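Local coordinates for D-lactate dehydrogenase (Fermentative) (Pseudomonas aeruginosa, PDB 5Z20), which probably catalyses the NAD-dependent interconversion of pyruvate and D-lactate, at residues 19-24 / 63-68; 88-93 / 108-113. One frame throughout, in Å; residues are numbered along the deposited sequence.

Contact 1. Residues 19-24 / 63-68; sequences ILFFSS and VVCAFV. With OXM (oxamic acid), chain M.
Over one face of the Phe-21 ring sits Cys-65, its CB 3.9 Å from the ring centroid and displaced toward the rim, a CH-pi contact. The thiol follows at a slant: SG comes within 3.5 Å of Phe-21 CE2, an oblique Cys sulfur-aromatic contact. SG lies there because it stands anti to the backbone N (chi1 -177°); a small, polarisable side chain can lie close against an aromatic ring. Phe-21 also stacks on Phe-45 and meets Phe-32 edge-to-face. The Phe-22 ring is met at its edge, in its plane, by Val-64, with CG1 3.8 Å from Phe-22 CD2. Val-68 CG2 lies over the centre of one face of Phe-67, whose CE1 is 3.9 Å from N1 of obliquely placed oxamate; this ring also meets Phe-314 of the NADH site. Phe-21, Val-64 and Cys-65 stand on central strand 63-66 and its neighbour 18-21, in the five-stranded parallel sheet, flavodoxin-like in topology, of the substrate-binding domain usual in this family; Phe-22 lies just past its strand. Leu-20 is gripped at both ends, N donating to Val-63 O (3.0 Å) and O accepting from Cys-65 N (2.8 Å); the bond from Phe-22 N to Cys-65 O is more bent, at 147°. Beta-branched Ile-19 and Val-63 suit the extended backbone and lie side by side. Val-68 CG1 approaches oxamate O2 to 3.6 Å.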
loop_
_atom_site.group_PDB
_atom_site.type_symbol
_atom_site.label_atom_id
_atom_site.label_comp_id
_atom_site.label_asym_id
_atom_site.label_seq_id
_atom_site.Cartn_x
_atom_site.Cartn_y
_atom_site.Cartn_z
ATOM N N ILE B 19 13.463 -28.691 -26.277
ATOM C CA ILE B 19 13.241 -28.632 -24.815
ATOM C C ILE B 19 11.941 -27.958 -24.516
ATOM O O ILE B 19 11.702 -26.814 -24.952
ATOM C CB ILE B 19 14.396 -27.858 -24.153
ATOM C CG1 ILE B 19 15.755 -28.461 -24.569
ATOM C CG2 ILE B 19 14.299 -27.862 -22.652
ATOM C CD1 ILE B 19 16.951 -27.546 -24.270
ATOM N N LEU B 20 11.123 -28.610 -23.710
ATOM C CA LEU B 20 9.907 -27.996 -23.189
ATOM C C LEU B 20 10.079 -27.559 -21.705
ATOM O O LEU B 20 10.355 -28.376 -20.849
ATOM C CB LEU B 20 8.732 -28.951 -23.247
ATOM C CG LEU B 20 7.405 -28.326 -22.781
ATOM C CD1 LEU B 20 6.982 -27.177 -23.706
ATOM C CD2 LEU B 20 6.314 -29.339 -22.799
ATOM N N PHE B 21 9.876 -26.278 -21.459
ATOM C CA PHE B 21 9.936 -25.699 -20.122
ATOM C C PHE B 21 8.498 -25.591 -19.592
ATOM O O PHE B 21 7.689 -24.898 -20.183
ATOM C CB PHE B 21 10.523 -24.295 -20.206
ATOM C CG PHE B 21 11.969 -24.236 -20.609
ATOM C CD1 PHE B 21 12.359 -24.424 -21.932
ATOM C CD2 PHE B 21 12.918 -23.983 -19.694
ATOM C CE1 PHE B 21 13.698 -24.390 -22.284
ATOM C CE2 PHE B 21 14.251 -23.901 -20.015
ATOM C CZ PHE B 21 14.635 -24.117 -21.316
ATOM N N PHE B 22 8.217 -26.173 -18.444
ATOM C CA PHE B 22 7.006 -25.867 -17.685
ATOM C C PHE B 22 7.186 -24.704 -16.727
ATOM O O PHE B 22 8.304 -24.302 -16.397
ATOM C CB PHE B 22 6.543 -27.103 -16.911
ATOM C CG PHE B 22 5.947 -28.207 -17.807
ATOM C CD1 PHE B 22 4.611 -28.200 -18.130
ATOM C CD2 PHE B 22 6.750 -29.194 -18.300
ATOM C CE1 PHE B 22 4.085 -29.185 -18.924
ATOM C CE2 PHE B 22 6.249 -30.168 -19.145
ATOM C CZ PHE B 22 4.920 -30.175 -19.446
ATOM N N SER B 23 6.065 -24.178 -16.246
ATOM C CA SER B 23 6.048 -23.042 -15.267
ATOM C C SER B 23 6.925 -21.905 -15.710
ATOM O O SER B 23 7.555 -21.244 -14.906
ATOM C CB SER B 23 6.497 -23.515 -13.872
ATOM O OG SER B 23 5.580 -24.526 -13.408
ATOM N N SER B 24 6.948 -21.629 -17.004
ATOM C CA SER B 24 7.857 -20.610 -17.562
ATOM C C SER B 24 7.394 -19.201 -17.219
ATOM O O SER B 24 6.210 -18.919 -17.313
ATOM C CB SER B 24 7.875 -20.692 -19.098
ATOM O OG SER B 24 8.207 -21.984 -19.492
ATOM N N VAL B 63 13.454 -33.618 -23.852
ATOM C CA VAL B 63 13.885 -32.975 -22.639
ATOM C C VAL B 63 12.799 -32.101 -22.104
ATOM O O VAL B 63 12.208 -31.258 -22.828
ATOM C CB VAL B 63 15.147 -32.096 -22.883
ATOM C CG1 VAL B 63 15.624 -31.498 -21.586
ATOM C CG2 VAL B 63 16.281 -32.945 -23.482
ATOM N N VAL B 64 12.592 -32.232 -20.812
ATOM C CA VAL B 64 11.669 -31.377 -20.096
ATOM C C VAL B 64 12.451 -30.621 -19.042
ATOM O O VAL B 64 13.216 -31.211 -18.297
ATOM C CB VAL B 64 10.556 -32.228 -19.474
ATOM C CG1 VAL B 64 9.796 -31.488 -18.435
ATOM C CG2 VAL B 64 9.575 -32.661 -20.574
ATOM N N CYS B 65 12.255 -29.300 -19.006
ATOM C CA CYS B 65 12.883 -28.435 -17.986
ATOM C C CYS B 65 11.849 -27.940 -17.001
ATOM O O CYS B 65 10.856 -27.257 -17.386
ATOM C CB CYS B 65 13.544 -27.259 -18.618
ATOM S SG CYS B 65 14.405 -26.210 -17.397
ATOM N N ALA B 66 12.018 -28.350 -15.745
ATOM C CA ALA B 66 11.047 -28.100 -14.696
ATOM C C ALA B 66 11.626 -27.227 -13.600
ATOM O O ALA B 66 12.860 -27.227 -13.356
ATOM C CB ALA B 66 10.612 -29.407 -14.082
ATOM N N PHE B 67 10.701 -26.604 -12.867
ATOM C CA PHE B 67 11.040 -25.763 -11.747
ATOM C C PHE B 67 10.463 -26.349 -10.484
ATOM O O PHE B 67 9.882 -27.437 -10.497
ATOM C CB PHE B 67 10.649 -24.307 -12.043
ATOM C CG PHE B 67 11.215 -23.304 -11.080
ATOM C CD1 PHE B 67 12.555 -23.299 -10.732
ATOM C CD2 PHE B 67 10.393 -22.338 -10.530
ATOM C CE1 PHE B 67 13.068 -22.357 -9.847
ATOM C CE2 PHE B 67 10.886 -21.398 -9.670
ATOM C CZ PHE B 67 12.221 -21.393 -9.318
ATOM N N VAL B 68 10.644 -25.652 -9.369
ATOM C CA VAL B 68 10.511 -26.262 -8.051
ATOM C C VAL B 68 9.081 -26.535 -7.674
ATOM O O VAL B 68 8.821 -27.285 -6.732
ATOM C CB VAL B 68 11.166 -25.394 -6.964
ATOM C CG1 VAL B 68 12.651 -25.215 -7.277
ATOM C CG2 VAL B 68 10.532 -24.013 -6.883
HETATM C C1 OXM M . 15.020 -22.729 -5.683
HETATM N N1 OXM M . 14.953 -21.665 -6.482
HETATM O O1 OXM M . 14.300 -22.845 -4.705
HETATM C C2 OXM M . 15.984 -23.781 -5.990
HETATM O O2 OXM M . 15.805 -24.924 -5.517
HETATM O O3 OXM M . 16.964 -23.512 -6.718
#

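Contact 2. Residues 88-93 / 108-113; sequences VALRSA and LPVVHV. With OXM (oxamic acid), chain M.
His-112 turns the edge of its imidazole to Ala-93, donating from ND1 to the backbone O of Ala-93 at 2.9 Å. The acceptor lies almost in the ring plane, although the N-H...O angle is only 153°. CG of His-112 sits between the backbone N and the carbonyl carbon (chi1 79°), which swings the ring back alongside the end of segment 88-93. Its CB rests 3.4 Å from Ser-92 O, the carbonyl that also accepts the backbone N-H of Val-113. Histidine suits this place because a ring nitrogen can reach a carbonyl beyond the regular strand.

Leu-90 and Val-110 run athwart one another, with CD1 of Leu-90 3.8 Å from CG1 of Val-110. The leucine's CB and CG both lie against Val-111 O, which takes the backbone N-H of Leu-90 in a short bond of 2.7 Å. Val-88 shares a face with Val-110 (CB to CG2 4.3 Å) and reaches Leu-108 CD2 with its CG2, while its N and O bond Pro-109 O and Val-111 N. On the face carrying Ala-89, Val-111 brings CG2 to 3.7 Å from Ala-89 CA; the small alanine lets this methyl approach the backbone closely.

After Leu-90 the chain makes an inverse gamma turn centred on Arg-91 and emerges in the active site, where Ala-93 N donates to O3 of oxamate at 2.8 Å in a nearly straight bond (173°). Gly-94 N also donates, so consecutive amides bind this pyruvate analogue, with the Ala-93 side chain about 4 Å from the bound NADH.

The segments close the beta-alpha-beta unit of strand 87-90, helix 100-105 and strand 110-111. Strand 87-90 has strand 63-66 as its other neighbour, while helix 317-335 packs on Val-111 and Val-113, and its Asn-330 binds the backbone O of His-112.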
loop_
_atom_site.group_PDB
_atom_site.type_symbol
_atom_site.label_atom_id
_atom_site.label_comp_id
_atom_site.label_asym_id
_atom_site.label_seq_id
_atom_site.Cartn_x
_atom_site.Cartn_y
_atom_site.Cartn_z
ATOM N N VAL B 88 15.064 -35.220 -17.610
ATOM C CA VAL B 88 14.433 -34.193 -16.798
ATOM C C VAL B 88 15.501 -33.247 -16.270
ATOM O O VAL B 88 16.377 -33.659 -15.528
ATOM C CB VAL B 88 13.708 -34.816 -15.643
ATOM C CG1 VAL B 88 13.182 -33.744 -14.715
ATOM C CG2 VAL B 88 12.556 -35.632 -16.188
ATOM N N ALA B 89 15.423 -31.998 -16.717
ATOM C CA ALA B 89 16.411 -30.998 -16.353
ATOM C C ALA B 89 15.752 -30.016 -15.382
ATOM O O ALA B 89 14.777 -29.311 -15.738
ATOM C CB ALA B 89 16.861 -30.258 -17.579
ATOM N N LEU B 90 16.261 -29.997 -14.164
ATOM C CA LEU B 90 15.727 -29.086 -13.102
ATOM C C LEU B 90 16.494 -27.824 -13.204
ATOM O O LEU B 90 17.735 -27.821 -13.057
ATOM C CB LEU B 90 15.939 -29.675 -11.736
ATOM C CG LEU B 90 15.436 -31.117 -11.527
ATOM C CD1 LEU B 90 15.618 -31.564 -10.066
ATOM C CD2 LEU B 90 13.940 -31.244 -11.870
ATOM N N ARG B 91 15.782 -26.724 -13.409
ATOM C CA ARG B 91 16.405 -25.416 -13.375
ATOM C C ARG B 91 16.414 -24.877 -11.957
ATOM O O ARG B 91 15.967 -23.747 -11.701
ATOM C CB ARG B 91 15.792 -24.461 -14.420
ATOM C CG ARG B 91 14.282 -24.182 -14.289
ATOM C CD ARG B 91 13.891 -23.136 -15.308
ATOM N NE ARG B 91 12.559 -22.558 -15.062
ATOM C CZ ARG B 91 11.416 -23.127 -15.453
ATOM N NH1 ARG B 91 11.428 -24.311 -16.117
ATOM N NH2 ARG B 91 10.270 -22.541 -15.206
ATOM N N SER B 92 16.983 -25.664 -11.052
ATOM C CA SER B 92 16.898 -25.418 -9.626
ATOM C C SER B 92 17.981 -26.185 -8.902
ATOM O O SER B 92 18.583 -27.116 -9.498
ATOM C CB SER B 92 15.566 -25.870 -9.072
ATOM O OG SER B 92 15.366 -27.289 -9.113
ATOM N N ALA B 93 18.251 -25.850 -7.658
ATOM C CA ALA B 93 19.137 -26.670 -6.872
ATOM C C ALA B 93 18.368 -27.775 -6.195
ATOM O O ALA B 93 18.809 -28.919 -6.138
ATOM C CB ALA B 93 19.828 -25.832 -5.820
ATOM N N LEU B 108 15.050 -42.505 -16.520
ATOM C CA LEU B 108 14.988 -41.072 -16.751
ATOM C C LEU B 108 16.018 -40.314 -15.875
ATOM O O LEU B 108 15.797 -40.141 -14.686
ATOM C CB LEU B 108 13.592 -40.560 -16.331
ATOM C CG LEU B 108 12.606 -40.343 -17.434
ATOM C CD1 LEU B 108 11.328 -39.815 -16.824
ATOM C CD2 LEU B 108 13.211 -39.329 -18.412
ATOM N N PRO B 109 17.155 -39.980 -16.419
ATOM C CA PRO B 109 18.057 -39.184 -15.603
ATOM C C PRO B 109 17.483 -37.793 -15.269
ATOM O O PRO B 109 16.667 -37.243 -16.036
ATOM C CB PRO B 109 19.282 -38.972 -16.504
ATOM C CG PRO B 109 18.996 -39.712 -17.809
ATOM C CD PRO B 109 17.568 -40.090 -17.837
ATOM N N VAL B 110 17.902 -37.299 -14.106
ATOM C CA VAL B 110 17.491 -36.042 -13.579
ATOM C C VAL B 110 18.722 -35.231 -13.292
ATOM O O VAL B 110 19.594 -35.684 -12.547
ATOM C CB VAL B 110 16.738 -36.236 -12.275
ATOM C CG1 VAL B 110 16.290 -34.894 -11.685
ATOM C CG2 VAL B 110 15.496 -37.097 -12.510
ATOM N N VAL B 111 18.800 -34.045 -13.893
ATOM C CA VAL B 111 19.942 -33.192 -13.694
ATOM C C VAL B 111 19.503 -31.881 -13.042
ATOM O O VAL B 111 18.331 -31.489 -13.152
ATOM C CB VAL B 111 20.733 -32.949 -14.973
ATOM C CG1 VAL B 111 21.311 -34.257 -15.462
ATOM C CG2 VAL B 111 19.863 -32.306 -16.031
ATOM N N HIS B 112 20.395 -31.222 -12.331
ATOM C CA HIS B 112 20.097 -29.987 -11.616
ATOM C C HIS B 112 21.209 -28.965 -11.585
ATOM O O HIS B 112 22.240 -29.150 -12.209
ATOM C CB HIS B 112 19.560 -30.291 -10.225
ATOM C CG HIS B 112 20.605 -30.653 -9.220
ATOM N ND1 HIS B 112 20.468 -30.401 -7.942
ATOM C CD2 HIS B 112 21.807 -31.283 -9.351
ATOM C CE1 HIS B 112 21.515 -30.829 -7.291
ATOM N NE2 HIS B 112 22.336 -31.361 -8.148
ATOM N N VAL B 113 21.005 -27.860 -10.883
ATOM C CA VAL B 113 22.014 -26.789 -10.793
ATOM C C VAL B 113 22.298 -26.532 -9.345
ATOM O O VAL B 113 21.646 -25.718 -8.714
ATOM C CB VAL B 113 21.561 -25.521 -11.457
ATOM C CG1 VAL B 113 22.740 -24.506 -11.544
ATOM C CG2 VAL B 113 20.962 -25.799 -12.825
HETATM C C1 OXM M . 15.020 -22.729 -5.683
HETATM N N1 OXM M . 14.953 -21.665 -6.482
HETATM O O1 OXM M . 14.300 -22.845 -4.705
HETATM C C2 OXM M . 15.984 -23.781 -5.990
HETATM O O2 OXM M . 15.805 -24.924 -5.517
HETATM O O3 OXM M . 16.964 -23.512 -6.718
#

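Overall arrangement
Contacts 1 and 2 belong to the same parallel sheet, about 10 Å apart between centres, where strands 63-66 and 87-90 are neighbours. Contact 1 is wholly buried; contact 2 is buried for the most part, but its Pro-109 and His-112 are partly exposed. Contact 1 joins inner strands and relies on aromatic, sulfur and aliphatic packing; contact 2 includes an edge strand, 110-111, and its packing is aliphatic, supplemented by a histidine-to-carbonyl bond. Val-64 O and Ala-89 N, 2.8 Å apart, probably bond the two pairs together, and Arg-91 NH2 probably does so at Phe-22 O. Both reach oxamate beyond the strand ends, contact 1 by hydrocarbon contact and contact 2 by a direct backbone hydrogen bond.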